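Local atomic coordinates of paenibacillus xanthan lyase (PDB entry 6F2P), a protein that cleaves the side chains of the bacterial polysaccharide xanthan as a lyase, probably by beta-elimination as in other members of polysaccharide lyase family 8. Residues A61-D66 and S118-W123; N111-G116 and A155-T160; W126-P131 and Y159-V164; G130-N135 and E174-A179; T167-L172 and S231-G236. One frame throughout, in Å; residues are numbered along the deposited sequence.

Contact 1: residues A61-D66 and S118-W123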
# COMPACT_ATOMS: atom_id res chain seq x y z
N ALA A 61 43.36 11.56 12.89
CA ALA A 61 42.31 12.21 13.65
C ALA A 61 42.80 13.50 14.26
O ALA A 61 42.89 13.61 15.48
CB ALA A 61 41.79 11.28 14.74
N PRO A 62 43.12 14.49 13.41
CA PRO A 62 43.63 15.79 13.90
C PRO A 62 42.52 16.61 14.55
O PRO A 62 41.36 16.47 14.16
CB PRO A 62 44.09 16.48 12.62
CG PRO A 62 43.24 15.88 11.54
CD PRO A 62 43.01 14.46 11.94
N PHE A 63 42.87 17.45 15.51
CA PHE A 63 41.85 18.20 16.23
C PHE A 63 41.78 19.67 15.85
O PHE A 63 42.69 20.21 15.20
CB PHE A 63 42.06 18.07 17.74
CG PHE A 63 41.79 16.71 18.26
CD1 PHE A 63 40.52 16.16 18.15
CD2 PHE A 63 42.79 15.96 18.84
CE1 PHE A 63 40.26 14.88 18.61
CE2 PHE A 63 42.54 14.68 19.30
CZ PHE A 63 41.28 14.14 19.19
N GLY A 64 40.69 20.30 16.26
CA GLY A 64 40.55 21.74 16.15
C GLY A 64 39.39 22.18 15.27
O GLY A 64 38.75 23.19 15.56
N SER A 65 39.13 21.43 14.21
CA SER A 65 38.17 21.90 13.21
C SER A 65 37.23 20.83 12.67
O SER A 65 36.15 21.15 12.18
CB SER A 65 38.90 22.60 12.06
OG SER A 65 39.69 21.68 11.33
N ASP A 66 37.65 19.57 12.73
CA ASP A 66 36.78 18.46 12.34
C ASP A 66 36.44 17.58 13.54
O ASP A 66 37.30 16.90 14.10
CB ASP A 66 37.44 17.60 11.26
CG ASP A 66 36.48 16.62 10.63
OD1 ASP A 66 35.37 16.43 11.18
OD2 ASP A 66 36.85 16.02 9.59
N SER A 118 34.57 22.87 24.08
CA SER A 118 33.98 23.50 22.91
C SER A 118 33.55 22.42 21.93
O SER A 118 34.34 21.54 21.58
CB SER A 118 34.97 24.45 22.25
OG SER A 118 34.48 24.89 20.99
N GLN A 119 32.30 22.47 21.48
CA GLN A 119 31.80 21.46 20.55
C GLN A 119 31.76 22.02 19.14
O GLN A 119 30.70 22.31 18.61
CB GLN A 119 30.41 20.99 20.98
CG GLN A 119 30.39 20.45 22.40
CD GLN A 119 28.99 20.25 22.91
OE1 GLN A 119 28.17 19.58 22.27
NE2 GLN A 119 28.69 20.84 24.07
N TYR A 120 32.94 22.16 18.56
CA TYR A 120 33.09 22.80 17.27
C TYR A 120 32.61 21.89 16.16
O TYR A 120 32.59 20.67 16.30
CB TYR A 120 34.55 23.22 17.04
CG TYR A 120 35.55 22.13 17.31
CD1 TYR A 120 35.89 21.20 16.34
CD2 TYR A 120 36.17 22.03 18.56
CE1 TYR A 120 36.81 20.20 16.59
CE2 TYR A 120 37.10 21.03 18.82
CZ TYR A 120 37.41 20.12 17.83
OH TYR A 120 38.33 19.13 18.09
N GLN A 121 32.21 22.51 15.05
CA GLN A 121 31.75 21.77 13.88
C GLN A 121 30.56 20.82 14.16
O GLN A 121 29.56 21.22 14.76
CB GLN A 121 32.93 21.04 13.23
CG GLN A 121 32.77 20.86 11.72
CD GLN A 121 33.05 19.44 11.28
OE1 GLN A 121 33.11 18.52 12.10
NE2 GLN A 121 33.22 19.25 9.98
N ASN A 122 30.69 19.57 13.72
CA ASN A 122 29.56 18.64 13.67
C ASN A 122 29.10 18.09 15.03
O ASN A 122 29.88 17.47 15.76
CB ASN A 122 29.86 17.50 12.69
CG ASN A 122 28.68 16.56 12.49
OD1 ASN A 122 27.56 16.84 12.91
ND2 ASN A 122 28.94 15.43 11.83
N TRP A 123 27.83 18.30 15.35
CA TRP A 123 27.28 17.99 16.66
C TRP A 123 27.31 16.49 16.98
O TRP A 123 27.51 16.08 18.12
CB TRP A 123 25.84 18.48 16.74
CG TRP A 123 24.89 17.67 15.90
CD1 TRP A 123 24.62 17.84 14.57
CD2 TRP A 123 24.12 16.53 16.32
NE1 TRP A 123 23.71 16.90 14.15
CE2 TRP A 123 23.39 16.08 15.20
CE3 TRP A 123 23.97 15.86 17.54
CZ2 TRP A 123 22.53 14.98 15.25
CZ3 TRP A 123 23.11 14.77 17.59
CH2 TRP A 123 22.40 14.34 16.46
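Two backbone N-H groups grip Gln121 OE1, the best-held polar atom of this contact. One belongs to the next residue, with Asn122 N 3.1 Å from Gln121 OE1, and approaches from above the plane of the amide; the other is the N-H of Ser67, just past 61-66, so this side-chain oxygen ties the two loops together. A glutamine suits the place because its chain, bent at chi2, is long enough to bring the amide back beside its own backbone. Asp66 OD1 lies 3.2 Å from Gln121 OE1, but both are acceptors and do not bond; the carboxylate oxygen is occupied by Thr68 OG1 instead. The bond across the two loops themselves is made at a tyrosine tip: Gly64 N donates to Tyr120 OH at 3.2 Å, and nearly straight (161°). The carbonyl of Gly64 then lies over one face of the Tyr120 ring, with Gly64 O 3.5 Å above the plane and toward the rim. Gly64 has a positive phi (118°) that a side chain would not tolerate well. Next to it, the aliphatic CB and CG of Gln121 rest on Ser65 O. The contact lies at the surface, joining the loop before helix 68-85 to the loop before helix 123-141, where Asn122 is N-cap and the Tyr120 ring meets Trp126 edge-to-face.

Contact 2: residues N111-G116 and A155-T160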
# COMPACT_ATOMS: atom_id res chain seq x y z
N ASN A 111 42.03 17.95 26.99
CA ASN A 111 42.30 18.72 25.78
C ASN A 111 41.14 18.86 24.79
O ASN A 111 40.98 19.90 24.16
CB ASN A 111 43.52 18.13 25.07
CG ASN A 111 44.79 18.28 25.89
OD1 ASN A 111 45.32 17.31 26.42
ND2 ASN A 111 45.28 19.51 25.99
N GLN A 112 40.34 17.81 24.68
CA GLN A 112 39.32 17.75 23.64
C GLN A 112 37.91 17.48 24.15
O GLN A 112 36.99 18.23 23.84
CB GLN A 112 39.72 16.71 22.59
CG GLN A 112 40.78 17.21 21.64
CD GLN A 112 40.34 18.48 20.95
OE1 GLN A 112 41.02 19.50 21.00
NE2 GLN A 112 39.17 18.43 20.30
N PHE A 113 37.75 16.41 24.93
CA PHE A 113 36.42 15.93 25.32
C PHE A 113 36.24 15.89 26.82
O PHE A 113 36.69 14.96 27.51
CB PHE A 113 36.17 14.53 24.75
CG PHE A 113 34.74 14.10 24.84
CD1 PHE A 113 33.83 14.46 23.85
CD2 PHE A 113 34.29 13.35 25.91
CE1 PHE A 113 32.50 14.07 23.92
CE2 PHE A 113 32.96 12.96 25.99
CZ PHE A 113 32.07 13.32 25.00
N TYR A 114 35.53 16.89 27.33
CA TYR A 114 35.38 17.07 28.77
C TYR A 114 34.21 17.99 29.07
O TYR A 114 33.75 18.75 28.22
CB TYR A 114 36.66 17.67 29.36
CG TYR A 114 37.07 18.99 28.74
CD1 TYR A 114 36.56 20.19 29.21
CD2 TYR A 114 37.97 19.03 27.68
CE1 TYR A 114 36.93 21.41 28.64
CE2 TYR A 114 38.35 20.24 27.10
CZ TYR A 114 37.83 21.42 27.58
OH TYR A 114 38.21 22.62 27.00
N ASN A 115 33.75 17.93 30.31
CA ASN A 115 32.66 18.79 30.74
C ASN A 115 33.02 20.27 30.59
O ASN A 115 33.84 20.80 31.34
CB ASN A 115 32.29 18.47 32.19
CG ASN A 115 31.22 19.39 32.73
OD1 ASN A 115 30.46 20.01 31.97
ND2 ASN A 115 31.14 19.48 34.06
N GLY A 116 32.41 20.92 29.60
CA GLY A 116 32.60 22.34 29.37
C GLY A 116 33.35 22.62 28.08
O GLY A 116 33.53 23.78 27.70
N ALA A 155 31.20 12.86 33.32
CA ALA A 155 30.82 14.26 33.37
C ALA A 155 30.84 14.87 31.98
O ALA A 155 30.04 15.76 31.66
CB ALA A 155 31.73 15.03 34.30
N ALA A 156 31.75 14.39 31.15
CA ALA A 156 31.84 14.87 29.78
C ALA A 156 30.62 14.42 28.98
O ALA A 156 30.03 15.20 28.24
CB ALA A 156 33.11 14.37 29.14
N ILE A 157 30.25 13.15 29.13
CA ILE A 157 29.10 12.60 28.44
C ILE A 157 27.79 13.27 28.87
O ILE A 157 27.00 13.66 28.02
CB ILE A 157 29.01 11.08 28.59
CG1 ILE A 157 30.27 10.44 28.02
CG2 ILE A 157 27.75 10.56 27.90
CD1 ILE A 157 30.23 8.94 28.00
N TYR A 158 27.58 13.43 30.18
CA TYR A 158 26.41 14.19 30.66
C TYR A 158 26.37 15.59 30.06
O TYR A 158 25.30 16.15 29.82
CB TYR A 158 26.44 14.34 32.18
CG TYR A 158 26.00 13.15 33.02
CD1 TYR A 158 26.50 11.88 32.80
CD2 TYR A 158 25.13 13.33 34.09
CE1 TYR A 158 26.13 10.82 33.59
CE2 TYR A 158 24.74 12.28 34.89
CZ TYR A 158 25.24 11.02 34.64
OH TYR A 158 24.86 9.97 35.44
N TYR A 159 27.55 16.17 29.86
CA TYR A 159 27.65 17.52 29.31
C TYR A 159 27.18 17.57 27.86
O TYR A 159 26.30 18.37 27.52
CB TYR A 159 29.07 18.04 29.44
CG TYR A 159 29.35 19.27 28.61
CD1 TYR A 159 28.74 20.48 28.91
CD2 TYR A 159 30.23 19.22 27.54
CE1 TYR A 159 29.00 21.61 28.16
CE2 TYR A 159 30.50 20.35 26.79
CZ TYR A 159 29.88 21.54 27.10
OH TYR A 159 30.14 22.67 26.34
N THR A 160 27.75 16.73 27.01
CA THR A 160 27.36 16.71 25.60
C THR A 160 26.01 16.04 25.35
O THR A 160 25.30 16.41 24.42
CB THR A 160 28.42 16.03 24.72
OG1 THR A 160 28.50 14.64 25.05
CG2 THR A 160 29.78 16.68 24.93
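This is a shape-fitted, hydrogen-bond-free contact in which the loop following helix 95-111 is laid along one side of helix 147-160, in the alpha-helical domain. Ala156 marks its middle. The small methyl lets the loop come close, with Ala156 CB 3.5 Å from both Phe113 CE2 and Tyr114 CA, and the backbones of Asn115 and Ala156 run almost against each other. Phe113, with CG anti to the backbone N (chi1 -167°), sends its ring inward: its CZ reaches Thr160 OG1 at 3.8 Å, its CE1 meets Thr160 CG2, and its CE2 also touches Ile157 CG1. The Thr160 hydroxyl is bonded to Trp126 O of the preceding helix, 123-141. At the outer end the Tyr159 ring forms a flat floor under the loop. Gly116 N lies 3.3 Å above the ring, over its centre, and Gly116 CA makes a CH-pi contact 3.9 Å from the ring centroid. Glycine fits this place, for its positive phi (112°) would push a side chain against the preceding carbonyl. Asn115 crosses the ring obliquely on the same side, its OD1 3.5 Å from Tyr159 CB. The phenol tip of Tyr159 bonds to Cys117 O, one residue further along the loop. An alanine in place of Tyr159 would probably loosen the loop at Gly116, since both the ring beneath it and the bond to Cys117 would be gone. Within the two segments, then, the hold is dispersive and depends on complementary surfaces, so that small residues and flat rings matter more than charge.

Contact 3: residues W126-P131 and Y159-V164. With CA (calcium ion), chain F.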
# COMPACT_ATOMS: atom_id res chain seq x y z
N TRP A 126 30.08 14.87 19.07
CA TRP A 126 30.12 15.27 20.47
C TRP A 126 29.04 14.56 21.28
O TRP A 126 29.30 14.09 22.40
CB TRP A 126 29.97 16.79 20.59
CG TRP A 126 31.09 17.52 19.90
CD1 TRP A 126 31.05 18.12 18.67
CD2 TRP A 126 32.42 17.70 20.38
NE1 TRP A 126 32.27 18.67 18.37
CE2 TRP A 126 33.13 18.43 19.40
CE3 TRP A 126 33.09 17.33 21.56
CZ2 TRP A 126 34.47 18.78 19.56
CZ3 TRP A 126 34.42 17.69 21.71
CH2 TRP A 126 35.09 18.41 20.72
N GLN A 127 27.85 14.44 20.72
CA GLN A 127 26.70 13.98 21.49
C GLN A 127 26.42 12.49 21.37
O GLN A 127 25.72 11.92 22.21
CB GLN A 127 25.47 14.80 21.11
CG GLN A 127 25.69 16.30 21.20
CD GLN A 127 24.42 17.10 20.99
OE1 GLN A 127 24.48 18.25 20.58
NE2 GLN A 127 23.27 16.49 21.27
N ILE A 128 26.95 11.84 20.35
CA ILE A 128 26.62 10.45 20.11
C ILE A 128 27.85 9.58 19.82
O ILE A 128 28.12 8.65 20.57
CB ILE A 128 25.61 10.31 18.96
CG1 ILE A 128 24.27 10.94 19.37
CG2 ILE A 128 25.45 8.85 18.56
CD1 ILE A 128 23.24 10.99 18.28
N GLY A 129 28.58 9.90 18.76
CA GLY A 129 29.70 9.08 18.32
C GLY A 129 30.77 8.92 19.38
O GLY A 129 31.23 7.81 19.67
N GLY A 130 31.16 10.04 19.97
CA GLY A 130 32.14 10.06 21.04
C GLY A 130 31.69 9.37 22.31
O GLY A 130 32.36 8.43 22.77
N PRO A 131 30.57 9.83 22.90
CA PRO A 131 30.07 9.22 24.14
C PRO A 131 29.86 7.71 23.99
O PRO A 131 30.16 6.94 24.90
CB PRO A 131 28.73 9.93 24.35
CG PRO A 131 28.92 11.27 23.73
CD PRO A 131 29.77 11.01 22.50
N TYR A 159 27.55 16.17 29.86
CA TYR A 159 27.65 17.52 29.31
C TYR A 159 27.18 17.57 27.86
O TYR A 159 26.30 18.37 27.52
CB TYR A 159 29.07 18.04 29.44
CG TYR A 159 29.35 19.27 28.61
CD1 TYR A 159 28.74 20.48 28.91
CD2 TYR A 159 30.23 19.22 27.54
CE1 TYR A 159 29.00 21.61 28.16
CE2 TYR A 159 30.50 20.35 26.79
CZ TYR A 159 29.88 21.54 27.10
OH TYR A 159 30.14 22.67 26.34
N THR A 160 27.75 16.73 27.01
CA THR A 160 27.36 16.71 25.60
C THR A 160 26.01 16.04 25.35
O THR A 160 25.30 16.41 24.42
CB THR A 160 28.42 16.03 24.72
OG1 THR A 160 28.50 14.64 25.05
CG2 THR A 160 29.78 16.68 24.93
N GLN A 161 25.64 15.06 26.18
CA GLN A 161 24.40 14.31 25.97
C GLN A 161 23.55 14.27 27.23
O GLN A 161 23.55 13.28 27.96
CB GLN A 161 24.72 12.89 25.50
CG GLN A 161 23.51 12.07 25.08
CD GLN A 161 22.70 12.78 24.04
OE1 GLN A 161 21.66 13.37 24.34
NE2 GLN A 161 23.17 12.76 22.80
N ALA A 162 22.81 15.36 27.46
CA ALA A 162 22.12 15.56 28.75
C ALA A 162 20.75 14.93 28.84
O ALA A 162 20.36 14.46 29.90
CB ALA A 162 22.04 17.04 29.08
N SER A 163 20.00 14.96 27.73
CA SER A 163 18.63 14.46 27.74
C SER A 163 18.23 13.95 26.37
O SER A 163 18.92 14.18 25.39
CB SER A 163 17.68 15.57 28.14
OG SER A 163 17.67 16.58 27.15
N VAL A 164 17.10 13.25 26.31
CA VAL A 164 16.55 12.77 25.05
C VAL A 164 15.59 13.81 24.49
O VAL A 164 14.59 14.14 25.13
CB VAL A 164 15.75 11.50 25.27
CG1 VAL A 164 15.12 11.05 23.96
CG2 VAL A 164 16.63 10.40 25.86
CA CA F . 20.30 15.03 23.66
O HOH W 1 22.22 16.56 23.53
O HOH W 2 21.27 14.75 21.32
O HOH W 3 19.98 16.75 25.39
O HOH W 4 19.49 16.93 22.62
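The inner half of this contact is buried and closely fitted, the outer half a hydrated calcium site. On the inner side Thr160, the last residue of helix 147-160, and Gln161 just past it bond to carbonyls of a distorted turn in helix 123-141. Thr160 OG1 donates to Trp126 O at 2.8 Å, coming from above the carbonyl plane, while Pro131 CG meets the same hydroxyl tip to tip. Gln161 NE2 gives a bond to Gln127 O, 2.7 Å long and close to straight (162°). That carbonyl would find the N-H of residue 131 in a regular helix, but Pro131 has none to offer; the helix is kinked there and widened to a pi-type turn before it, and the glutamine takes the vacant acceptor. The chain of Gln161 runs out anti to the backbone N and then bends at chi2, which turns its OE1 to the metal. The amide is thus fixed at both ends, and calcium on OE1 would probably polarise it and strengthen NE2 as a donor. Across it, at about a right angle, the extended Gln127 lays its CG against Thr160 O, 3.2 Å away. On the looser side four waters surround the ion: water 1 donates to Thr160 O, water 2 accepts from Gln161 NE2, and water 3 pairs with Ser163 OG. Gln161 OE1, Ser163 O (2.4 Å from the calcium) and Glu174 OE2 of the following helix join them in a seven-coordinate, all-oxygen calcium site, built on the turn between helices 147-160 and 168-184.

Contact 4: residues G130-N135 and E174-A179. With CA (calcium ion), chain F.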
# COMPACT_ATOMS: atom_id res chain seq x y z
N GLY A 130 31.16 10.04 19.97
CA GLY A 130 32.14 10.06 21.04
C GLY A 130 31.69 9.37 22.31
O GLY A 130 32.36 8.43 22.77
N PRO A 131 30.57 9.83 22.90
CA PRO A 131 30.07 9.22 24.14
C PRO A 131 29.86 7.71 23.99
O PRO A 131 30.16 6.94 24.90
CB PRO A 131 28.73 9.93 24.35
CG PRO A 131 28.92 11.27 23.73
CD PRO A 131 29.77 11.01 22.50
N MET A 132 29.36 7.30 22.83
CA MET A 132 29.09 5.89 22.58
C MET A 132 30.36 5.07 22.70
O MET A 132 30.37 4.00 23.30
CB MET A 132 28.53 5.71 21.17
CG MET A 132 27.74 4.45 20.95
SD MET A 132 26.01 4.83 20.65
CE MET A 132 25.42 3.19 20.24
N ALA A 133 31.44 5.58 22.12
CA ALA A 133 32.71 4.86 22.12
C ALA A 133 33.39 5.01 23.49
O ALA A 133 34.01 4.08 23.99
CB ALA A 133 33.61 5.36 21.00
N LEU A 134 33.25 6.19 24.08
CA LEU A 134 33.77 6.43 25.43
C LEU A 134 33.06 5.53 26.45
O LEU A 134 33.72 4.95 27.32
CB LEU A 134 33.65 7.90 25.81
CG LEU A 134 34.22 8.34 27.16
CD1 LEU A 134 35.59 7.75 27.39
CD2 LEU A 134 34.27 9.86 27.26
N ASN A 135 31.74 5.39 26.33
CA ASN A 135 30.99 4.47 27.18
C ASN A 135 31.54 3.06 27.11
O ASN A 135 31.70 2.38 28.12
CB ASN A 135 29.51 4.43 26.77
CG ASN A 135 28.69 5.49 27.45
OD1 ASN A 135 29.06 5.98 28.52
ND2 ASN A 135 27.56 5.85 26.83
N GLU A 174 20.62 8.72 21.54
CA GLU A 174 20.53 9.51 22.76
C GLU A 174 20.27 8.56 23.92
O GLU A 174 20.95 8.60 24.95
CB GLU A 174 19.38 10.51 22.68
CG GLU A 174 19.69 11.79 21.92
CD GLU A 174 18.48 12.71 21.86
OE1 GLU A 174 17.40 12.26 21.44
OE2 GLU A 174 18.60 13.89 22.25
N SER A 175 19.29 7.68 23.72
CA SER A 175 18.82 6.78 24.76
C SER A 175 19.88 5.79 25.16
O SER A 175 20.09 5.59 26.35
CB SER A 175 17.53 6.06 24.34
OG SER A 175 16.54 6.98 23.93
N GLN A 176 20.53 5.15 24.19
CA GLN A 176 21.65 4.25 24.49
C GLN A 176 22.76 4.95 25.28
O GLN A 176 23.23 4.44 26.28
CB GLN A 176 22.25 3.64 23.21
CG GLN A 176 21.36 2.61 22.53
CD GLN A 176 21.91 2.13 21.20
OE1 GLN A 176 22.07 0.93 20.97
NE2 GLN A 176 22.19 3.07 20.30
N VAL A 177 23.17 6.13 24.81
CA VAL A 177 24.25 6.87 25.41
C VAL A 177 23.90 7.21 26.84
O VAL A 177 24.70 7.03 27.77
CB VAL A 177 24.55 8.16 24.63
CG1 VAL A 177 25.32 9.12 25.49
CG2 VAL A 177 25.36 7.83 23.37
N ILE A 178 22.68 7.69 27.01
CA ILE A 178 22.20 8.09 28.32
C ILE A 178 22.07 6.89 29.26
O ILE A 178 22.50 6.94 30.41
CB ILE A 178 20.89 8.87 28.21
CG1 ILE A 178 21.20 10.29 27.76
CG2 ILE A 178 20.15 8.88 29.53
CD1 ILE A 178 20.00 11.10 27.40
N ALA A 179 21.53 5.79 28.75
CA ALA A 179 21.38 4.58 29.55
C ALA A 179 22.73 4.02 29.97
O ALA A 179 22.92 3.64 31.12
CB ALA A 179 20.61 3.54 28.77
CA CA F . 20.30 15.03 23.66
O HOH W 3 19.98 16.75 25.39
O HOH W 2 21.27 14.75 21.32
O HOH W 1 22.22 16.56 23.53
O HOH W 4 19.49 16.93 22.62
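Asn135, its chi1 at -87°, swings its amide across to helix 168-184, and Met132 reaches the same helix by running anti to its backbone N and then bending at chi2 (113°). The asparagine carries the one hydrogen bond of the pair: Asn135 ND2 donates to Val177 O at 3.2 Å, on a lone pair in the plane of the carbonyl, although the N-H is not well aligned. Val177 O is also bonded to Ser181 OG of its own helix, which Ile178 O shares, so this carbonyl has side-chain partners from both helices. Asparagine suits this buried place because it is short enough to bond a backbone oxygen between close helices. An alanine here removes the donor to Val177 O, and would probably weaken the pairing of the two helices around Val177. Val177 is the centre of the apolar part. Its CG1, anti to the backbone N, meets Pro131 CB at 3.7 Å, and its CG2 lies 4.1 Å from Met132 SD. CG1 thus faces Pro131, while CG2 lies between Pro131 and Met132. Farther out, the Met132 methyl CE ends against the amide of Gln176, nearest to NE2 at 3.2 Å. One turn before Val177, Glu174 binds calcium through OE2 at 2.5 Å, while its carboxylate accepts the N-H groups of Thr165 and Met166. The local axes cross at 37° and approach to 9.4 Å, and helix 147-160 closes over the junction, bringing Ile157 onto Pro131, Asn135 and Val177, and Met154 onto Asn135.

Contact 5: residues T167-L172 and S231-G236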
# COMPACT_ATOMS: atom_id res chain seq x y z
N THR A 167 14.62 12.72 17.40
CA THR A 167 13.69 11.78 16.80
C THR A 167 14.43 10.64 16.14
O THR A 167 15.65 10.71 15.96
CB THR A 167 12.82 12.45 15.72
OG1 THR A 167 13.64 12.83 14.61
CG2 THR A 167 12.14 13.69 16.28
N GLY A 168 13.69 9.60 15.77
CA GLY A 168 14.24 8.45 15.08
C GLY A 168 15.52 7.88 15.66
O GLY A 168 15.64 7.72 16.87
N ALA A 169 16.49 7.61 14.79
CA ALA A 169 17.74 6.99 15.21
C ALA A 169 18.58 7.87 16.16
O ALA A 169 19.29 7.36 17.03
CB ALA A 169 18.55 6.55 14.01
N ASN A 170 18.51 9.18 16.01
CA ASN A 170 19.21 10.04 16.95
C ASN A 170 18.66 9.86 18.35
O ASN A 170 19.40 9.88 19.34
CB ASN A 170 19.09 11.51 16.56
CG ASN A 170 19.83 11.83 15.29
OD1 ASN A 170 20.82 11.16 14.94
ND2 ASN A 170 19.38 12.86 14.60
N ARG A 171 17.34 9.69 18.42
CA ARG A 171 16.68 9.55 19.70
C ARG A 171 17.10 8.25 20.35
O ARG A 171 17.32 8.19 21.56
CB ARG A 171 15.18 9.59 19.52
CG ARG A 171 14.42 9.43 20.83
CD ARG A 171 12.93 9.63 20.64
NE ARG A 171 12.29 9.70 21.94
CZ ARG A 171 12.02 10.84 22.58
NH1 ARG A 171 11.45 10.80 23.78
NH2 ARG A 171 12.32 12.00 22.02
N LEU A 172 17.20 7.21 19.53
CA LEU A 172 17.65 5.91 20.01
C LEU A 172 19.05 6.04 20.59
O LEU A 172 19.32 5.59 21.71
CB LEU A 172 17.66 4.90 18.87
CG LEU A 172 18.33 3.57 19.19
CD1 LEU A 172 17.66 2.91 20.38
CD2 LEU A 172 18.27 2.66 17.98
N SER A 231 16.49 -0.93 10.30
CA SER A 231 17.47 -1.90 10.72
C SER A 231 18.25 -1.40 11.94
O SER A 231 18.39 -2.12 12.93
CB SER A 231 18.40 -2.19 9.55
OG SER A 231 19.11 -3.39 9.75
N GLU A 232 18.73 -0.16 11.90
CA GLU A 232 19.47 0.36 13.04
C GLU A 232 18.60 0.63 14.27
O GLU A 232 19.06 0.47 15.40
CB GLU A 232 20.43 1.53 12.67
CG GLU A 232 19.81 2.89 12.41
CD GLU A 232 20.65 3.75 11.45
OE1 GLU A 232 20.89 3.32 10.29
OE2 GLU A 232 21.08 4.85 11.84
N LEU A 233 17.33 1.00 14.07
CA LEU A 233 16.41 1.11 15.20
C LEU A 233 16.24 -0.25 15.86
O LEU A 233 16.41 -0.39 17.07
CB LEU A 233 15.05 1.63 14.78
CG LEU A 233 14.87 3.10 14.38
CD1 LEU A 233 13.39 3.34 14.09
CD2 LEU A 233 15.34 4.03 15.47
N LEU A 234 15.90 -1.26 15.05
CA LEU A 234 15.76 -2.62 15.55
C LEU A 234 16.97 -3.05 16.38
O LEU A 234 16.81 -3.65 17.45
CB LEU A 234 15.58 -3.60 14.39
CG LEU A 234 15.52 -5.09 14.80
CD1 LEU A 234 14.25 -5.43 15.58
CD2 LEU A 234 15.65 -6.00 13.60
N SER A 235 18.16 -2.71 15.91
CA SER A 235 19.38 -3.11 16.58
C SER A 235 19.50 -2.51 17.97
O SER A 235 19.61 -3.23 18.96
CB SER A 235 20.61 -2.73 15.76
OG SER A 235 21.74 -3.45 16.22
N GLY A 236 19.48 -1.18 18.04
CA GLY A 236 19.59 -0.46 19.29
C GLY A 236 18.51 -0.81 20.31
O GLY A 236 18.79 -0.96 21.50
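Leu172 leaves its helix with CB directed at helix 229-244, and with CG anti to the backbone N (chi1 171°) the branch point is carried on toward that helix. From there the two methyls part. CD1 comes to rest near the backbone of Gly236, 3.8 Å from Gly236 C. CD2 makes the closer contacts: it lies 3.5 Å from Glu232 O and 3.6 Å from Gly236 CA, and touches Leu233 CA as well, so that it is seated on the backbone of one helical turn. This is why glycine fits at 236, for a CB there would fall only 2.3 Å from Leu172 CD2. Leu233 answers from the other side. Its CD2 rests on the backbone of the first turn, 3.8 Å from Ala169 CA, and also meets the Leu172 methyl, so each leucine lies on the main chain of the opposite helix. Ala169, with no more than a methyl, lets this approach happen, and its CB touches Glu232 OE2 at 3.7 Å; Glu232 starts from the crowded chi1 position and then extends beside Ala169, its aliphatic CG also near the alanine. No hydrogen bond joins the two segments. Ser231, Leu234 and Ser235 turn to helix 292-307, and Leu234 also to helix 256-267, which back this helix. With local axes 9.7 Å apart and only 18° from parallel, the pair is consistent with an alpha/alpha toroid of the kind known in this lyase family, where neighbouring helices of one layer run in the same direction.

How the contacts relate
All five contacts lie in the alpha-helical domain, but at different depths. Contact 1 is a surface meeting of two loops, held by backbone N-H groups and a tyrosine tip; contact 2, partly buried, sets a loop on helix 147-160 through rings and methyls. Contacts 3 and 4 are the buried core: they share Pro131 and helix 123-141, and their ligands, Gln161, Ser163 and Glu174, bind a single calcium with its four waters. Contact 5, partly buried, uses the start of helix 168-184, whose next turns serve contact 4, and is apolar apart from the Glu232 carboxylate beside Ala169. Bonds to backbone carbonyls thus mark contacts 3 and 4, while contacts 2 and 5 rely on fit.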